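Local coordinates for protein aromatic amino acid beta-eliminating lyase/threonine aldolase (Exiguobacterium sibiricum, PDB 3LWS) that is of undetermined function but belongs to the beta-eliminating lyase family, whose members share the aminotransferase-like fold of pyridoxal-phosphate proteins, at residues Q15-G20 / I331-Y337; A152-L158 / Y185-T189; G277-T281 / H291-D295; K304-V308 / R351-F356. All blocks are in the same frame, centred on the assembly; numbering follows the deposited sequence. Where two conformers were deposited one is given.

Interaction 1: residues Q15-G20 / I331-Y337; sequences QISGHG and ISVGDAY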
loop_
_atom_site.group_PDB
_atom_site.type_symbol
_atom_site.label_atom_id
_atom_site.label_comp_id
_atom_site.label_asym_id
_atom_site.label_seq_id
_atom_site.Cartn_x
_atom_site.Cartn_y
_atom_site.Cartn_z
ATOM N N GLN A 15 18.750 -22.616 -6.957
ATOM C CA GLN A 15 17.389 -23.094 -7.168
ATOM C C GLN A 15 17.060 -23.070 -8.643
ATOM O O GLN A 15 17.620 -22.234 -9.397
ATOM C CB GLN A 15 16.366 -22.212 -6.445
ATOM C CG GLN A 15 16.556 -22.103 -4.969
ATOM C CD GLN A 15 17.524 -21.006 -4.593
ATOM O OE1 GLN A 15 17.508 -19.927 -5.195
ATOM N NE2 GLN A 15 18.379 -21.269 -3.592
ATOM N N ILE A 16 16.143 -23.956 -9.043
ATOM C CA ILE A 16 15.609 -23.939 -10.392
ATOM C C ILE A 16 14.547 -22.836 -10.572
ATOM O O ILE A 16 14.395 -22.289 -11.671
ATOM C CB ILE A 16 15.065 -25.321 -10.836
ATOM C CG1 ILE A 16 13.935 -25.784 -9.928
ATOM C CG2 ILE A 16 16.228 -26.353 -10.843
ATOM C CD1 ILE A 16 13.242 -27.047 -10.381
ATOM N N SER A 17 13.822 -22.514 -9.505
ATOM C CA SER A 17 12.715 -21.579 -9.601
ATOM C C SER A 17 13.084 -20.291 -8.956
ATOM O O SER A 17 13.956 -20.238 -8.095
ATOM C CB SER A 17 11.462 -22.109 -8.922
ATOM O OG SER A 17 11.684 -22.257 -7.524
ATOM N N GLY A 18 12.400 -19.243 -9.383
ATOM C CA GLY A 18 12.581 -17.921 -8.801
ATOM C C GLY A 18 13.801 -17.134 -9.207
ATOM O O GLY A 18 14.557 -17.486 -10.137
ATOM N N HIS A 19 13.979 -16.053 -8.472
ATOM C CA HIS A 19 14.978 -15.078 -8.770
ATOM C C HIS A 19 16.089 -15.023 -7.751
ATOM O O HIS A 19 17.023 -14.254 -7.932
ATOM C CB HIS A 19 14.322 -13.705 -8.845
ATOM C CG HIS A 19 13.597 -13.465 -10.119
ATOM N ND1 HIS A 19 14.177 -13.674 -11.349
ATOM C CD2 HIS A 19 12.349 -13.007 -10.362
ATOM C CE1 HIS A 19 13.301 -13.385 -12.297
ATOM N NE2 HIS A 19 12.181 -12.987 -11.725
ATOM N N GLY A 20 15.977 -15.815 -6.682
ATOM C CA GLY A 20 16.808 -15.629 -5.505
ATOM C C GLY A 20 15.984 -15.223 -4.304
ATOM O O GLY A 20 14.757 -15.116 -4.375
ATOM N N ILE A 331 6.413 -24.195 -10.260
ATOM C CA ILE A 331 7.754 -23.752 -10.683
ATOM C C ILE A 331 7.566 -22.531 -11.564
ATOM O O ILE A 331 6.830 -22.605 -12.537
ATOM C CB ILE A 331 8.440 -24.839 -11.555
ATOM C CG1 ILE A 331 8.582 -26.174 -10.807
ATOM C CG2 ILE A 331 9.780 -24.321 -12.097
ATOM C CD1 ILE A 331 9.277 -26.118 -9.465
ATOM N N SER A 332 8.216 -21.421 -11.244
ATOM C CA SER A 332 8.264 -20.260 -12.154
ATOM C C SER A 332 9.746 -19.915 -12.402
ATOM O O SER A 332 10.464 -19.604 -11.462
ATOM C CB SER A 332 7.552 -19.067 -11.534
ATOM O OG SER A 332 6.142 -19.322 -11.381
ATOM N N VAL A 333 10.209 -19.981 -13.645
ATOM C CA VAL A 333 11.652 -19.783 -13.924
ATOM C C VAL A 333 12.006 -18.285 -13.995
ATOM O O VAL A 333 11.297 -17.458 -14.645
ATOM C CB VAL A 333 12.120 -20.569 -15.208
ATOM C CG1 VAL A 333 13.601 -20.228 -15.607
ATOM C CG2 VAL A 333 11.986 -22.070 -15.028
ATOM N N GLY A 334 13.130 -17.952 -13.351
ATOM C CA GLY A 334 13.679 -16.602 -13.280
ATOM C C GLY A 334 15.202 -16.642 -13.298
ATOM O O GLY A 334 15.791 -17.575 -13.838
ATOM N N ASP A 335 15.836 -15.671 -12.647
ATOM C CA ASP A 335 17.295 -15.511 -12.717
ATOM C C ASP A 335 18.047 -16.646 -12.024
ATOM O O ASP A 335 19.170 -16.942 -12.392
ATOM C CB ASP A 335 17.728 -14.160 -12.124
ATOM C CG ASP A 335 17.499 -12.998 -13.070
ATOM O OD1 ASP A 335 17.324 -13.221 -14.286
ATOM O OD2 ASP A 335 17.505 -11.856 -12.597
ATOM N N ALA A 336 17.425 -17.312 -11.053
ATOM C CA ALA A 336 18.113 -18.339 -10.297
ATOM C C ALA A 336 18.625 -19.520 -11.122
ATOM O O ALA A 336 19.797 -19.908 -10.958
ATOM C CB ALA A 336 17.269 -18.809 -9.127
ATOM N N TYR A 337 17.783 -20.060 -12.011
ATOM C CA TYR A 337 18.147 -21.189 -12.839
ATOM C C TYR A 337 19.410 -20.924 -13.656
ATOM O O TYR A 337 20.290 -21.769 -13.722
ATOM C CB TYR A 337 17.038 -21.576 -13.810
ATOM C CG TYR A 337 17.328 -22.838 -14.605
ATOM C CD1 TYR A 337 17.348 -24.070 -13.980
ATOM C CD2 TYR A 337 17.580 -22.793 -15.972
ATOM C CE1 TYR A 337 17.606 -25.223 -14.682
ATOM C CE2 TYR A 337 17.823 -23.938 -16.690
ATOM C CZ TYR A 337 17.836 -25.154 -16.029
ATOM O OH TYR A 337 18.081 -26.329 -16.669
HETATM O O HOH W 1 20.444 -20.537 -8.263
HETATM O O HOH W 2 14.875 -19.516 -11.750
#

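Interaction 2: residues A152-L158 / Y185-T189; sequences APAFSEL and YYEKT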
loop_
_atom_site.group_PDB
_atom_site.type_symbol
_atom_site.label_atom_id
_atom_site.label_comp_id
_atom_site.label_asym_id
_atom_site.label_seq_id
_atom_site.Cartn_x
_atom_site.Cartn_y
_atom_site.Cartn_z
ATOM N N ALA A 152 -3.054 -21.211 -21.564
ATOM C CA ALA A 152 -3.668 -19.997 -22.131
ATOM C C ALA A 152 -4.221 -20.287 -23.497
ATOM O O ALA A 152 -3.774 -21.216 -24.159
ATOM C CB ALA A 152 -2.667 -18.868 -22.202
ATOM N N PRO A 153 -5.234 -19.525 -23.909
ATOM C CA PRO A 153 -5.785 -19.792 -25.227
ATOM C C PRO A 153 -4.846 -19.237 -26.320
ATOM O O PRO A 153 -3.970 -18.443 -26.014
ATOM C CB PRO A 153 -7.145 -19.098 -25.196
ATOM C CG PRO A 153 -7.146 -18.208 -24.013
ATOM C CD PRO A 153 -6.029 -18.574 -23.121
ATOM N N ALA A 154 -5.015 -19.712 -27.553
ATOM C CA ALA A 154 -4.269 -19.215 -28.713
ATOM C C ALA A 154 -4.598 -17.741 -28.931
ATOM O O ALA A 154 -5.677 -17.282 -28.546
ATOM C CB ALA A 154 -4.620 -20.016 -29.961
ATOM N N PHE A 155 -3.680 -16.990 -29.530
ATOM C CA PHE A 155 -3.928 -15.562 -29.785
ATOM C C PHE A 155 -5.223 -15.317 -30.586
ATOM O O PHE A 155 -5.940 -14.367 -30.328
ATOM C CB PHE A 155 -2.752 -14.906 -30.496
ATOM C CG PHE A 155 -2.974 -13.442 -30.809
ATOM C CD1 PHE A 155 -2.790 -12.472 -29.823
ATOM C CD2 PHE A 155 -3.410 -13.039 -32.061
ATOM C CE1 PHE A 155 -3.006 -11.099 -30.086
ATOM C CE2 PHE A 155 -3.621 -11.654 -32.333
ATOM C CZ PHE A 155 -3.433 -10.705 -31.329
ATOM N N SER A 156 -5.504 -16.169 -31.563
ATOM C CA SER A 156 -6.710 -16.001 -32.398
ATOM C C SER A 156 -7.979 -16.224 -31.572
ATOM O O SER A 156 -8.993 -15.582 -31.822
ATOM C CB SER A 156 -6.707 -16.943 -33.597
ATOM O OG SER A 156 -7.131 -18.245 -33.229
ATOM N N GLU A 157 -7.909 -17.140 -30.590
ATOM C CA GLU A 157 -9.036 -17.321 -29.664
ATOM C C GLU A 157 -9.291 -16.036 -28.875
ATOM O O GLU A 157 -10.424 -15.636 -28.734
ATOM C CB GLU A 157 -8.882 -18.491 -28.700
ATOM C CG GLU A 157 -10.206 -18.664 -27.941
ATOM C CD GLU A 157 -10.249 -19.812 -27.005
ATOM O OE1 GLU A 157 -9.363 -20.685 -27.072
ATOM O OE2 GLU A 157 -11.192 -19.817 -26.184
ATOM N N LEU A 158 -8.243 -15.368 -28.416
ATOM C CA LEU A 158 -8.398 -14.111 -27.707
ATOM C C LEU A 158 -8.998 -13.053 -28.620
ATOM O O LEU A 158 -9.780 -12.249 -28.160
ATOM C CB LEU A 158 -7.083 -13.614 -27.128
ATOM C CG LEU A 158 -6.345 -14.518 -26.146
ATOM C CD1 LEU A 158 -5.044 -13.858 -25.784
ATOM C CD2 LEU A 158 -7.137 -14.810 -24.905
ATOM N N TYR A 185 5.820 -16.857 -26.070
ATOM C CA TYR A 185 4.961 -17.874 -26.672
ATOM C C TYR A 185 3.971 -17.293 -27.672
ATOM O O TYR A 185 3.723 -17.869 -28.722
ATOM C CB TYR A 185 4.179 -18.600 -25.576
ATOM C CG TYR A 185 3.079 -19.457 -26.074
ATOM C CD1 TYR A 185 3.330 -20.747 -26.507
ATOM C CD2 TYR A 185 1.775 -18.972 -26.155
ATOM C CE1 TYR A 185 2.322 -21.536 -26.996
ATOM C CE2 TYR A 185 0.765 -19.762 -26.629
ATOM C CZ TYR A 185 1.033 -21.046 -27.041
ATOM O OH TYR A 185 -0.000 -21.822 -27.511
ATOM N N TYR A 186 3.370 -16.164 -27.332
ATOM C CA TYR A 186 2.427 -15.538 -28.271
ATOM C C TYR A 186 3.142 -14.937 -29.477
ATOM O O TYR A 186 2.538 -14.802 -30.542
ATOM C CB TYR A 186 1.602 -14.458 -27.600
ATOM C CG TYR A 186 0.456 -14.989 -26.788
ATOM C CD1 TYR A 186 -0.415 -15.898 -27.328
ATOM C CD2 TYR A 186 0.222 -14.548 -25.489
ATOM C CE1 TYR A 186 -1.473 -16.393 -26.614
ATOM C CE2 TYR A 186 -0.885 -15.040 -24.753
ATOM C CZ TYR A 186 -1.709 -15.975 -25.324
ATOM O OH TYR A 186 -2.791 -16.530 -24.682
ATOM N N GLU A 187 4.412 -14.595 -29.302
ATOM C CA GLU A 187 5.187 -13.856 -30.305
ATOM C C GLU A 187 4.534 -12.486 -30.575
ATOM O O GLU A 187 4.346 -12.074 -31.712
ATOM C CB GLU A 187 5.437 -14.701 -31.563
ATOM C CG GLU A 187 6.184 -15.976 -31.249
ATOM C CD GLU A 187 6.582 -16.818 -32.459
ATOM O OE1 GLU A 187 6.518 -16.363 -33.595
ATOM O OE2 GLU A 187 6.975 -17.977 -32.257
ATOM N N LYS A 188 4.214 -11.792 -29.484
ATOM C CA LYS A 188 3.500 -10.532 -29.528
ATOM C C LYS A 188 4.070 -9.565 -28.497
ATOM O O LYS A 188 4.664 -9.982 -27.519
ATOM C CB LYS A 188 2.012 -10.744 -29.262
ATOM C CG LYS A 188 1.280 -11.507 -30.338
ATOM C CD LYS A 188 0.950 -10.670 -31.550
ATOM C CE LYS A 188 0.163 -11.496 -32.550
ATOM N NZ LYS A 188 -0.237 -10.621 -33.666
ATOM N N THR A 189 3.881 -8.265 -28.732
ATOM C CA THR A 189 4.269 -7.236 -27.781
ATOM C C THR A 189 3.200 -7.098 -26.708
ATOM O O THR A 189 2.069 -7.507 -26.892
ATOM C CB THR A 189 4.333 -5.860 -28.424
ATOM O OG1 THR A 189 3.003 -5.474 -28.792
ATOM C CG2 THR A 189 5.277 -5.837 -29.657
HETATM O O HOH W 3 -2.609 -22.098 -26.289
#

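Interaction 3: residues G277-T281 / H291-D295; sequences GVHTT and HLHFD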
loop_
_atom_site.group_PDB
_atom_site.type_symbol
_atom_site.label_atom_id
_atom_site.label_comp_id
_atom_site.label_asym_id
_atom_site.label_seq_id
_atom_site.Cartn_x
_atom_site.Cartn_y
_atom_site.Cartn_z
ATOM N N GLY A 277 6.801 -41.551 -12.028
ATOM C CA GLY A 277 5.947 -41.043 -10.949
ATOM C C GLY A 277 5.827 -39.517 -10.889
ATOM O O GLY A 277 5.339 -38.974 -9.902
ATOM N N VAL A 278 6.271 -38.827 -11.951
ATOM C CA VAL A 278 6.372 -37.359 -11.951
ATOM C C VAL A 278 5.916 -36.814 -13.261
ATOM O O VAL A 278 6.402 -37.264 -14.287
ATOM C CB VAL A 278 7.827 -36.884 -11.832
ATOM C CG1 VAL A 278 7.888 -35.369 -11.924
ATOM C CG2 VAL A 278 8.460 -37.364 -10.520
ATOM N N HIS A 279 5.019 -35.833 -13.255
ATOM C CA HIS A 279 4.744 -35.095 -14.490
ATOM C C HIS A 279 4.459 -33.607 -14.280
ATOM O O HIS A 279 4.272 -33.133 -13.139
ATOM C CB HIS A 279 3.629 -35.768 -15.304
ATOM C CG HIS A 279 2.269 -35.600 -14.729
ATOM N ND1 HIS A 279 1.785 -36.432 -13.746
ATOM C CD2 HIS A 279 1.247 -34.775 -15.064
ATOM C CE1 HIS A 279 0.537 -36.100 -13.470
ATOM N NE2 HIS A 279 0.187 -35.095 -14.250
ATOM N N THR A 280 4.484 -32.859 -15.380
ATOM C CA THR A 280 4.108 -31.455 -15.317
ATOM C C THR A 280 2.723 -31.239 -15.922
ATOM O O THR A 280 2.215 -32.071 -16.671
ATOM C CB THR A 280 5.194 -30.503 -15.913
ATOM O OG1 THR A 280 5.287 -30.651 -17.328
ATOM C CG2 THR A 280 6.583 -30.767 -15.265
ATOM N N THR A 281 2.099 -30.148 -15.516
ATOM C CA THR A 281 0.839 -29.691 -16.062
ATOM C C THR A 281 1.095 -28.203 -16.261
ATOM O O THR A 281 1.513 -27.530 -15.318
ATOM C CB THR A 281 -0.336 -29.942 -15.084
ATOM O OG1 THR A 281 -0.172 -29.100 -13.934
ATOM C CG2 THR A 281 -0.381 -31.413 -14.654
ATOM N N HIS A 291 3.075 -26.479 -13.274
ATOM C CA HIS A 291 2.968 -27.197 -12.008
ATOM C C HIS A 291 3.642 -28.535 -12.123
ATOM O O HIS A 291 3.606 -29.159 -13.172
ATOM C CB HIS A 291 1.525 -27.350 -11.539
ATOM C CG HIS A 291 0.901 -26.069 -11.071
ATOM N ND1 HIS A 291 -0.423 -25.977 -10.720
ATOM C CD2 HIS A 291 1.422 -24.821 -10.906
ATOM C CE1 HIS A 291 -0.702 -24.731 -10.371
ATOM N NE2 HIS A 291 0.404 -24.014 -10.454
ATOM N N LEU A 292 4.256 -28.943 -11.027
ATOM C CA LEU A 292 5.014 -30.173 -10.943
ATOM C C LEU A 292 4.273 -31.086 -9.967
ATOM O O LEU A 292 4.253 -30.807 -8.770
ATOM C CB LEU A 292 6.420 -29.873 -10.429
ATOM C CG LEU A 292 7.362 -31.060 -10.242
ATOM C CD1 LEU A 292 7.584 -31.771 -11.579
ATOM C CD2 LEU A 292 8.677 -30.561 -9.642
ATOM N N HIS A 293 3.703 -32.153 -10.512
ATOM C CA HIS A 293 2.943 -33.207 -9.827
ATOM C C HIS A 293 3.751 -34.505 -9.592
ATOM O O HIS A 293 4.346 -35.050 -10.543
ATOM C CB HIS A 293 1.818 -33.628 -10.764
ATOM C CG HIS A 293 0.768 -32.591 -10.967
ATOM N ND1 HIS A 293 -0.566 -32.904 -11.073
ATOM C CD2 HIS A 293 0.847 -31.249 -11.085
ATOM C CE1 HIS A 293 -1.263 -31.794 -11.250
ATOM N NE2 HIS A 293 -0.427 -30.776 -11.242
ATOM N N PHE A 294 3.713 -35.013 -8.361
ATOM C CA PHE A 294 4.308 -36.263 -7.950
ATOM C C PHE A 294 3.182 -37.212 -7.500
ATOM O O PHE A 294 2.357 -36.841 -6.654
ATOM C CB PHE A 294 5.250 -36.053 -6.746
ATOM C CG PHE A 294 6.359 -35.062 -6.991
ATOM C CD1 PHE A 294 6.178 -33.701 -6.753
ATOM C CD2 PHE A 294 7.588 -35.487 -7.455
ATOM C CE1 PHE A 294 7.207 -32.793 -6.993
ATOM C CE2 PHE A 294 8.611 -34.582 -7.681
ATOM C CZ PHE A 294 8.424 -33.248 -7.454
ATOM N N ASP A 295 3.178 -38.434 -8.016
ATOM C CA ASP A 295 2.280 -39.469 -7.516
ATOM C C ASP A 295 2.688 -39.744 -6.058
ATOM O O ASP A 295 3.873 -39.771 -5.726
ATOM C CB ASP A 295 2.344 -40.749 -8.376
ATOM C CG ASP A 295 1.528 -40.644 -9.715
ATOM O OD1 ASP A 295 0.723 -39.704 -9.926
ATOM O OD2 ASP A 295 1.676 -41.552 -10.562
HETATM O O HOH W 4 6.260 -39.472 -7.078
#

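Interaction 4: residues K304-V308 / R351-F356; sequences KLEQV and RLRQAF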
loop_
_atom_site.group_PDB
_atom_site.type_symbol
_atom_site.label_atom_id
_atom_site.label_comp_id
_atom_site.label_asym_id
_atom_site.label_seq_id
_atom_site.Cartn_x
_atom_site.Cartn_y
_atom_site.Cartn_z
ATOM N N LYS A 304 12.074 -37.788 0.116
ATOM C CA LYS A 304 12.940 -38.021 -1.047
ATOM C C LYS A 304 13.605 -36.706 -1.465
ATOM O O LYS A 304 14.833 -36.628 -1.617
ATOM C CB LYS A 304 12.158 -38.600 -2.222
ATOM C CG LYS A 304 11.613 -39.982 -1.983
ATOM C CD LYS A 304 10.919 -40.547 -3.216
ATOM C CE LYS A 304 10.331 -41.937 -2.924
ATOM N NZ LYS A 304 9.295 -42.328 -3.922
ATOM N N LEU A 305 12.771 -35.679 -1.615
ATOM C CA LEU A 305 13.211 -34.349 -1.995
ATOM C C LEU A 305 14.155 -33.753 -0.972
ATOM O O LEU A 305 15.150 -33.138 -1.350
ATOM C CB LEU A 305 12.001 -33.419 -2.209
ATOM C CG LEU A 305 11.135 -33.751 -3.428
ATOM C CD1 LEU A 305 9.835 -32.965 -3.354
ATOM C CD2 LEU A 305 11.880 -33.488 -4.779
ATOM N N GLU A 306 13.819 -33.920 0.314
ATOM C CA GLU A 306 14.641 -33.476 1.415
ATOM C C GLU A 306 16.073 -33.994 1.227
ATOM O O GLU A 306 17.003 -33.234 1.223
ATOM C CB GLU A 306 14.087 -34.002 2.758
ATOM C CG GLU A 306 15.008 -33.724 3.975
ATOM C CD GLU A 306 14.573 -34.401 5.275
ATOM O OE1 GLU A 306 14.438 -35.657 5.308
ATOM O OE2 GLU A 306 14.400 -33.681 6.270
ATOM N N GLN A 307 16.213 -35.306 1.076
ATOM C CA GLN A 307 17.513 -35.937 0.940
ATOM C C GLN A 307 18.252 -35.354 -0.275
ATOM O O GLN A 307 19.341 -34.797 -0.132
ATOM C CB GLN A 307 17.346 -37.450 0.829
ATOM C CG GLN A 307 18.672 -38.199 0.844
ATOM C CD GLN A 307 18.536 -39.723 0.832
ATOM O OE1 GLN A 307 17.529 -40.282 0.390
ATOM N NE2 GLN A 307 19.571 -40.399 1.298
ATOM N N VAL A 308 17.603 -35.406 -1.435
ATOM C CA VAL A 308 18.147 -34.827 -2.678
ATOM C C VAL A 308 18.674 -33.426 -2.461
ATOM O O VAL A 308 19.823 -33.124 -2.825
ATOM C CB VAL A 308 17.075 -34.806 -3.810
ATOM C CG1 VAL A 308 17.502 -33.923 -4.970
ATOM C CG2 VAL A 308 16.765 -36.219 -4.303
ATOM N N ARG A 351 21.069 -37.009 -9.066
ATOM C CA ARG A 351 20.659 -37.314 -7.701
ATOM C C ARG A 351 19.144 -37.371 -7.544
ATOM O O ARG A 351 18.628 -38.240 -6.822
ATOM C CB ARG A 351 21.245 -36.326 -6.703
ATOM C CG ARG A 351 20.985 -36.735 -5.231
ATOM C CD ARG A 351 21.590 -38.122 -4.847
ATOM N NE ARG A 351 21.077 -38.578 -3.548
ATOM C CZ ARG A 351 19.966 -39.300 -3.364
ATOM N NH1 ARG A 351 19.218 -39.709 -4.392
ATOM N NH2 ARG A 351 19.600 -39.627 -2.130
ATOM N N LEU A 352 18.443 -36.464 -8.216
ATOM C CA LEU A 352 16.993 -36.479 -8.252
ATOM C C LEU A 352 16.523 -37.732 -8.988
ATOM O O LEU A 352 15.609 -38.410 -8.530
ATOM C CB LEU A 352 16.436 -35.193 -8.888
ATOM C CG LEU A 352 14.906 -35.122 -9.015
ATOM C CD1 LEU A 352 14.235 -35.128 -7.624
ATOM C CD2 LEU A 352 14.496 -33.915 -9.844
ATOM N N ARG A 353 17.172 -38.069 -10.108
ATOM C CA ARG A 353 16.871 -39.315 -10.835
ATOM C C ARG A 353 17.027 -40.566 -9.960
ATOM O O ARG A 353 16.219 -41.484 -10.053
ATOM C CB ARG A 353 17.736 -39.454 -12.106
ATOM C CG ARG A 353 17.000 -39.120 -13.394
ATOM C CD ARG A 353 17.819 -39.368 -14.676
ATOM N NE ARG A 353 18.494 -38.154 -15.110
ATOM C CZ ARG A 353 19.776 -37.855 -14.927
ATOM N NH1 ARG A 353 20.631 -38.694 -14.369
ATOM N NH2 ARG A 353 20.218 -36.692 -15.347
ATOM N N GLN A 354 18.053 -40.584 -9.112
ATOM C CA GLN A 354 18.230 -41.678 -8.135
ATOM C C GLN A 354 17.051 -41.801 -7.138
ATOM O O GLN A 354 16.759 -42.885 -6.697
ATOM C CB GLN A 354 19.530 -41.509 -7.327
ATOM C CG GLN A 354 20.791 -42.067 -7.955
ATOM C CD GLN A 354 21.999 -41.997 -6.993
ATOM O OE1 GLN A 354 21.873 -41.640 -5.810
ATOM N NE2 GLN A 354 23.168 -42.349 -7.505
ATOM N N ALA A 355 16.413 -40.686 -6.774
ATOM C CA ALA A 355 15.245 -40.705 -5.875
ATOM C C ALA A 355 13.953 -41.202 -6.511
ATOM O O ALA A 355 13.098 -41.719 -5.803
ATOM C CB ALA A 355 15.015 -39.334 -5.269
ATOM N N PHE A 356 13.796 -41.055 -7.824
ATOM C CA PHE A 356 12.523 -41.352 -8.499
ATOM C C PHE A 356 12.617 -42.381 -9.632
ATOM O O PHE A 356 13.326 -43.387 -9.538
ATOM C CB PHE A 356 11.942 -40.047 -9.049
ATOM C CG PHE A 356 11.474 -39.114 -7.978
ATOM C CD1 PHE A 356 12.339 -38.184 -7.409
ATOM C CD2 PHE A 356 10.183 -39.191 -7.506
ATOM C CE1 PHE A 356 11.908 -37.320 -6.398
ATOM C CE2 PHE A 356 9.748 -38.348 -6.497
ATOM C CZ PHE A 356 10.603 -37.424 -5.938
#

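Interaction 1: residues Q15-G20 / I331-Y337
The backbone of residues 15-20 lies against the end of strand 326-332 and the turn that follows it. G18 is bonded through both of its peptide groups: its N donates to S332 O at 2.9 Å in an almost straight line, and its O accepts from A336 N at 3.0 Å. Two waters fill gaps between the two segments. Water 1 accepts from Q15 N (3.0 Å) and donates to A336 O (2.8 Å), while water 2 accepts from G334 N (2.8 Å) and Y337 N (3.0 Å) and lies within hydrogen-bonding distance of I16 O (2.8 Å) and G18 O (2.6 Å). G334 must be a glycine here, since a CB would collide with H19 ND1 and G18 O. In proteins of this fold the N-terminal residues join the C-terminal part of the chain in the small domain, as here. The contact also reaches the cofactor region: the H19 ring accepts D335 N at its ND1 (2.9 Å) and bonds through NE2 to G207 O, next to K206, which carries the covalently bound pyridoxal phosphate. The D335 carboxylate forms salt bridges to R254 and R257 and a hydrogen bond to the Y261 hydroxyl. At the apolar end, I16 CD1 meets I331 CD1 at 4.2 Å and I16 CG2 meets Y337 CD1 at 4.0 Å, with F272 of helix 258-273 also against I16.

Interaction 2: residues A152-L158 / Y185-T189
The Y186 ring fills the centre of this contact, with L158 CD1 4.0 Å and A152 CB 4.4 Å from its CZ and F155 CB 4.1 Å from its CD1. Helix 155-167 is the connecting helix of a beta-alpha-beta crossover between the parallel neighbours 138-142 and 171-176 of the large seven-stranded sheet, and Y186, from the last turn of helix 179-186, packs against its start. I193 of helix 190-194 touches F155, Y186 and K188 and so shares the same cluster. Further out, the K188 side chain lies over one face of the F155 ring: CE sits 3.7 Å from the ring centroid, almost on the normal, in a CH-pi contact, and NZ makes a cation-pi contact at 4.2 Å. The Y186 hydroxyl gives the apolar cluster its polar end, with OH donating to P153 O at 2.6 Å just ahead of the helix. At the edge, water 3 bridges the segments, donating to A152 O at 2.6 Å and lying 2.9 Å from Y185 OH.

Interaction 3: residues G277-T281 / H291-D295
Five backbone hydrogen bonds tie residues 277-281 to 291-295. H279 N to H293 O and H293 N to H279 O both measure 2.9 Å. T281 and H291 repeat the pattern, with T281 N 3.0 Å from H291 O and H291 N 2.8 Å from T281 O. At the open end, G277 O accepts both D295 N (2.9 Å) and water 4 (3.0 Å), and that water also donates to D295 O at 2.8 Å. The strands form an antiparallel beta hairpin at the border of the C-terminal four-stranded sheet. L292 and F294, in non-hydrogen-bonded pairs with T280 and V278, turn their backbone N and O away from 278-281, inward to T329 and C327 of strand 326-332. On the outermost strand, T280 N is bound instead by N273 OD1, and T280 OG1 by P282 O. H291 NE2 has E330 OE1 as partner. On the face of H279 and H293, H293 CB and T281 CG2 make CH-pi contacts, 4.0 and 3.6 Å from the H279 and H293 ring centroids respectively. The opposite face, with V278, T280, L292 and F294, is largely apolar: V278 CG1 meets L292 CD1 at 3.6 Å and V278 CG2 meets F294 CD2 at 3.7 Å.

Interaction 4: residues K304-V308 / R351-F356
R351 starts the contact at its polar end. Its NH2 lies 3.1 Å from Q307 CD and 3.3 Å from Q307 OE1, too badly angled for a hydrogen bond; the charge is met through NE by a salt bridge to E311, one turn further along helix 298-312. The backbone of R351 closes on V308, whose CG2 is 3.7 Å from R351 O. L352 comes next and faces two residues: its CB is 4.3 Å from V308 CG1, and its CD1 is 4.0 Å from L305 CD2. F316 packs against both V308 and L352. The two helices are nearly antiparallel, with segment axes 9.6 Å apart at 154°, and they belong to the helical layer that covers the four-stranded sheet of the C-terminal part. A355 follows, its CB reaching V308 CG2 at 3.7 Å and K304 CB at 4.2 Å. The aliphatic part of K304 continues over A355, CD standing 3.6 Å from A355 O. F356, the last modelled residue, offers one ring face to K304 CD, which lies 4.1 Å from its CE2. Its CE1 meets L305 CD2 at 4.2 Å, and I301 touches the same ring.

In the fold
Interactions 3 and 4 lie within the C-terminal part, and interaction 1 joins the N-terminal segment to it, whereas interaction 2 lies in the large domain beside the seven-stranded sheet. Interactions 1 and 3 use neighbouring strands, 326-332 and 289-295, but interaction 3 has a regular ladder, interaction 1 a few direct bonds without one, supplemented by waters. Interactions 3 and 4 touch directly, F294 CD2 lying 3.7 Å from F356 CE2, where the sheet meets its helices. Interaction 4 rests on side-chain packing without hydrogen bonds; interaction 2 adds a cation-pi contact and a hydrogen bond from the Y186 hydroxyl to a backbone carbonyl. Each mixes buried and exposed residues, and interaction 4 is farthest out, its centre about 29 Å from the chain's.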